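PDB 3FEQ: putative amidohydrolase from Unidentified, which probably works as a zinc-dependent prolidase of the amidohydrolase superfamily, hydrolysing dipeptides with a C-terminal proline. Local coordinates for residues G76-A79 with T80-N83; V197-P200 with T201-I204. All coordinates share one frame; numbering follows the deposited sequence.

Overall arrangement
Both contacts are local, one at the end of a short helix and one in a loop of an amidohydrolase barrel, and each joins two adjoining four-residue segments through side chains three residues apart. Strand 56-66 carries His65, and His67 follows just after it; with Asp323 they bind a zinc ion. The chain then forms contact 1, where helix 75-79 gives way to the short connection before helix 83-88. Contact 2 comes much later, in the long loop between strand 189-192 and helix 211-223. The two lie in series, neither enclosing nor crossing the other. The centres of contact 1 and contact 2 are about 18 Å apart. Nearest atoms of contact 1 and contact 2 are about 6 Å apart, without touching.

Contact 1: residues G76-A79 with T80-N83; sequences GVNA and TQPN
Gln81 reaches back along the chain to Asn78, and its amide shows how side chains can take up carbonyls at the C-terminal end of a short helix. This is the buried, close-packed half of the contact. Gln81 NE2 donates to Asn78 O at 3.2 Å, with an N-H...O angle of 151°, meeting a lone pair in the carbonyl plane. The two side chains run alongside each other in the same direction, but their amide planes are nearly perpendicular (87°). Each amide has other partners: Asn78 OD1 accepts from Asn72 N, and Gln81 OE1 from Arg89 NE.

The solvent side is looser. Here Thr80 OG1 donates to Val77 O at 3.1 Å from 35° off the carbonyl plane; a chi1 of 61° turns the hydroxyl back over the helix. Val77 and Thr80 cross at about a right angle, with only CG2 of Val77 approaching OG1 of Thr80, at 3.8 Å. The backbone bonds from Thr80 N to Gly76 O and Val77 O are both weak.

Beyond this turn, Pro82 occupies the N-cap position of helix 83-88 and packs on Ser114 of a second subunit, so the contact joins helix 75-79 to the next helix beside a subunit interface.

Contact 2: residues V197-P200 with T201-I204; sequences VASP and TDPI
Asp202 OD1 is gripped by two donors, the hydroxyl of Ser199 and the backbone N of Gly196, and illustrates how one carboxylate oxygen can tie a turn to the chain that leads into it. Ser199 OG donates to Asp202 OD1 at 2.7 Å, arriving on the syn side and 21° out of the carboxylate plane. The other oxygen is close as well, with Asp202 OD2 3.0 Å from Ser199 OG, so the carboxylate faces the hydroxyl with both oxygens. A chi1 of 40° in Asp202 folds its CG in between the backbone N and the carbonyl carbon, which brings the acid back across the turn. Ser199 OG is also hydrogen-bonded to His142 ND1, which would restrict rotation of the hydroxyl.

Pro200 and Thr201 occupy the two corner positions. Their side chains meet loosely: CG2 of Thr201 lies 4.2 Å from CB of Pro200. Outside the turn, Pro200 packs on Phe145 and Thr201 on Gln183 of a third subunit. Lys296 NZ also binds the backbone, at Ser199 O and more weakly at Asp202 O.

The backbone angles at Pro200 and Thr201 are those of a type I beta-turn, but an open one: Ser199 O and Asp202 N are 4.6 Å apart, and the side-chain bond spans the turn instead. It belongs to the loop that follows strand 189-192 of the barrel, and the side chain of Ser199 lies about 9 Å from a bound zinc ion, consistent with the beta-alpha loops that surround the metal centre in amidohydrolases.

Contact 1: residues G76-A79 with T80-N83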
ATOM      1  N   GLY C  76      -5.006   3.074 -28.764  1.00 52.47           N
ATOM      2  CA  GLY C  76      -4.377   3.765 -27.645  1.00 50.13           C
ATOM      3  C   GLY C  76      -5.215   4.942 -27.190  1.00 46.81           C
ATOM      4  O   GLY C  76      -5.626   5.006 -26.038  1.00 43.85           O
ATOM      5  N   VAL C  77      -5.510   5.849 -28.116  1.00 49.99           N
ATOM      6  CA  VAL C  77      -6.265   7.056 -27.796  1.00 51.81           C
ATOM      7  C   VAL C  77      -7.746   6.754 -27.573  1.00 50.24           C
ATOM      8  O   VAL C  77      -8.434   7.488 -26.869  1.00 52.31           O
ATOM      9  CB  VAL C  77      -6.058   8.172 -28.866  1.00 52.40           C
ATOM     10  CG1 VAL C  77      -7.163   8.162 -29.893  1.00 50.26           C
ATOM     11  CG2 VAL C  77      -5.981   9.540 -28.207  1.00 54.29           C
ATOM     12  N   ASN C  78      -8.224   5.651 -28.144  1.00 45.68           N
ATOM     13  CA  ASN C  78      -9.558   5.154 -27.831  1.00 43.73           C
ATOM     14  C   ASN C  78      -9.701   4.812 -26.352  1.00 42.27           C
ATOM     15  O   ASN C  78     -10.715   5.133 -25.734  1.00 44.60           O
ATOM     16  CB  ASN C  78      -9.905   3.929 -28.677  1.00 40.09           C
ATOM     17  CG  ASN C  78     -11.392   3.739 -28.831  1.00 41.49           C
ATOM     18  OD1 ASN C  78     -12.007   4.278 -29.751  1.00 52.40           O
ATOM     19  ND2 ASN C  78     -11.989   2.995 -27.915  1.00 33.86           N
ATOM     20  N   ALA C  79      -8.667   4.189 -25.789  1.00 42.45           N
ATOM     21  CA  ALA C  79      -8.652   3.811 -24.374  1.00 43.09           C
ATOM     22  C   ALA C  79      -8.656   5.026 -23.438  1.00 43.29           C
ATOM     23  O   ALA C  79      -9.215   4.979 -22.349  1.00 44.30           O
ATOM     24  CB  ALA C  79      -7.463   2.909 -24.073  1.00 35.16           C
ATOM     25  N   THR C  80      -8.068   6.127 -23.882  1.00 46.36           N
ATOM     26  CA  THR C  80      -7.820   7.257 -23.000  1.00 45.40           C
ATOM     27  C   THR C  80      -8.911   8.335 -23.102  1.00 48.00           C
ATOM     28  O   THR C  80      -8.845   9.358 -22.427  1.00 51.00           O
ATOM     29  CB  THR C  80      -6.451   7.873 -23.293  1.00 43.94           C
ATOM     30  OG1 THR C  80      -6.436   8.341 -24.644  1.00 60.76           O
ATOM     31  CG2 THR C  80      -5.341   6.830 -23.116  1.00 42.58           C
ATOM     32  N   GLN C  81      -9.915   8.105 -23.941  1.00 46.51           N
ATOM     33  CA  GLN C  81     -11.050   9.016 -24.018  1.00 41.82           C
ATOM     34  C   GLN C  81     -11.963   8.854 -22.793  1.00 42.29           C
ATOM     35  O   GLN C  81     -12.040   7.760 -22.225  1.00 43.18           O
ATOM     36  CB  GLN C  81     -11.814   8.804 -25.327  1.00 32.69           C
ATOM     37  CG  GLN C  81     -12.835   7.702 -25.289  1.00 36.25           C
ATOM     38  CD  GLN C  81     -13.503   7.478 -26.634  1.00 45.93           C
ATOM     39  OE1 GLN C  81     -14.244   8.336 -27.129  1.00 39.46           O
ATOM     40  NE2 GLN C  81     -13.256   6.309 -27.228  1.00 37.47           N
ATOM     41  N   PRO C  82     -12.604   9.955 -22.343  1.00 40.71           N
ATOM     42  CA  PRO C  82     -13.416   9.960 -21.115  1.00 40.74           C
ATOM     43  C   PRO C  82     -14.580   8.984 -21.192  1.00 43.43           C
ATOM     44  O   PRO C  82     -15.188   8.846 -22.246  1.00 44.56           O
ATOM     45  CB  PRO C  82     -13.969  11.386 -21.059  1.00 36.43           C
ATOM     46  CG  PRO C  82     -13.026  12.183 -21.856  1.00 38.89           C
ATOM     47  CD  PRO C  82     -12.573  11.285 -22.972  1.00 30.23           C
ATOM     48  N   ASN C  83     -14.905   8.348 -20.068  1.00 47.86           N
ATOM     49  CA  ASN C  83     -15.837   7.222 -20.041  1.00 40.71           C
ATOM     50  C   ASN C  83     -17.161   7.483 -20.726  1.00 44.46           C
ATOM     51  O   ASN C  83     -17.581   6.751 -21.623  1.00 47.65           O
ATOM     52  CB  ASN C  83     -16.116   6.805 -18.611  1.00 34.29           C
ATOM     53  CG  ASN C  83     -15.064   5.878 -18.067  1.00 41.30           C
ATOM     54  OD1 ASN C  83     -14.192   5.404 -18.790  1.00 32.46           O
ATOM     55  ND2 ASN C  83     -15.126   5.629 -16.773  1.00 55.81           N
TER

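Contact 2: residues V197-P200 with T201-I204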
ATOM      1  N   VAL C 197      -1.367  -5.916 -35.402  1.00 74.63           N
ATOM      2  CA  VAL C 197      -1.198  -4.794 -36.317  1.00 74.92           C
ATOM      3  C   VAL C 197      -1.387  -3.443 -35.600  1.00 83.08           C
ATOM      4  O   VAL C 197      -0.595  -2.514 -35.791  1.00 82.84           O
ATOM      5  CB  VAL C 197      -2.157  -4.917 -37.525  1.00 70.97           C
ATOM      6  CG1 VAL C 197      -2.096  -3.667 -38.399  1.00 69.72           C
ATOM      7  CG2 VAL C 197      -1.838  -6.175 -38.338  1.00 57.55           C
ATOM      8  N   ALA C 198      -2.395  -3.368 -34.728  1.00 86.18           N
ATOM      9  CA  ALA C 198      -2.841  -2.105 -34.127  1.00 82.42           C
ATOM     10  C   ALA C 198      -2.163  -1.754 -32.792  1.00 85.37           C
ATOM     11  O   ALA C 198      -2.539  -0.780 -32.136  1.00 89.50           O
ATOM     12  CB  ALA C 198      -4.363  -2.111 -33.966  1.00 79.74           C
ATOM     13  N   SER C 199      -1.170  -2.544 -32.395  1.00 82.94           N
ATOM     14  CA  SER C 199      -0.414  -2.289 -31.166  1.00 82.24           C
ATOM     15  C   SER C 199       1.006  -1.816 -31.487  1.00 83.62           C
ATOM     16  O   SER C 199       1.565  -2.204 -32.517  1.00 85.70           O
ATOM     17  CB  SER C 199      -0.365  -3.553 -30.306  1.00 82.66           C
ATOM     18  OG  SER C 199      -0.155  -4.708 -31.103  1.00 81.14           O
ATOM     19  N   PRO C 200       1.595  -0.973 -30.614  1.00 86.17           N
ATOM     20  CA  PRO C 200       2.911  -0.355 -30.893  1.00 87.06           C
ATOM     21  C   PRO C 200       4.148  -1.284 -30.957  1.00 85.34           C
ATOM     22  O   PRO C 200       4.963  -1.147 -31.877  1.00 84.27           O
ATOM     23  CB  PRO C 200       3.063   0.690 -29.774  1.00 86.32           C
ATOM     24  CG  PRO C 200       2.148   0.240 -28.689  1.00 85.34           C
ATOM     25  CD  PRO C 200       1.010  -0.489 -29.348  1.00 83.42           C
ATOM     26  N   THR C 201       4.289  -2.210 -30.006  1.00 83.85           N
ATOM     27  CA  THR C 201       5.597  -2.827 -29.719  1.00 79.47           C
ATOM     28  C   THR C 201       5.823  -4.247 -30.256  1.00 76.11           C
ATOM     29  O   THR C 201       6.967  -4.687 -30.367  1.00 73.97           O
ATOM     30  CB  THR C 201       5.953  -2.785 -28.208  1.00 77.27           C
ATOM     31  OG1 THR C 201       4.934  -3.441 -27.443  1.00 80.50           O
ATOM     32  CG2 THR C 201       6.091  -1.354 -27.731  1.00 82.14           C
ATOM     33  N   ASP C 202       4.745  -4.954 -30.585  1.00 74.14           N
ATOM     34  CA  ASP C 202       4.839  -6.371 -30.947  1.00 72.03           C
ATOM     35  C   ASP C 202       4.792  -6.613 -32.450  1.00 69.87           C
ATOM     36  O   ASP C 202       3.769  -6.355 -33.090  1.00 68.68           O
ATOM     37  CB  ASP C 202       3.746  -7.192 -30.251  1.00 72.60           C
ATOM     38  CG  ASP C 202       2.405  -6.467 -30.205  1.00 77.28           C
ATOM     39  OD1 ASP C 202       1.446  -6.928 -30.868  1.00 72.97           O
ATOM     40  OD2 ASP C 202       2.309  -5.433 -29.501  1.00 82.03           O
ATOM     41  N   PRO C 203       5.908  -7.103 -33.023  1.00 66.57           N
ATOM     42  CA  PRO C 203       5.894  -7.632 -34.382  1.00 62.54           C
ATOM     43  C   PRO C 203       4.995  -8.860 -34.504  1.00 61.31           C
ATOM     44  O   PRO C 203       4.930  -9.690 -33.590  1.00 56.95           O
ATOM     45  CB  PRO C 203       7.356  -8.010 -34.629  1.00 60.57           C
ATOM     46  CG  PRO C 203       7.955  -8.133 -33.294  1.00 57.37           C
ATOM     47  CD  PRO C 203       7.254  -7.153 -32.433  1.00 58.11           C
ATOM     48  N   ILE C 204       4.311  -8.957 -35.639  1.00 60.46           N
ATOM     49  CA  ILE C 204       3.279  -9.968 -35.862  1.00 60.08           C
ATOM     50  C   ILE C 204       3.796 -11.423 -35.819  1.00 58.59           C
ATOM     51  O   ILE C 204       3.063 -12.342 -35.446  1.00 55.12           O
ATOM     52  CB  ILE C 204       2.482  -9.663 -37.165  1.00 56.95           C
ATOM     53  CG1 ILE C 204       2.166 -10.947 -37.927  1.00 58.12           C
ATOM     54  CG2 ILE C 204       3.254  -8.687 -38.052  1.00 65.40           C
ATOM     55  CD1 ILE C 204       1.660 -10.717 -39.302  1.00 74.91           C
TER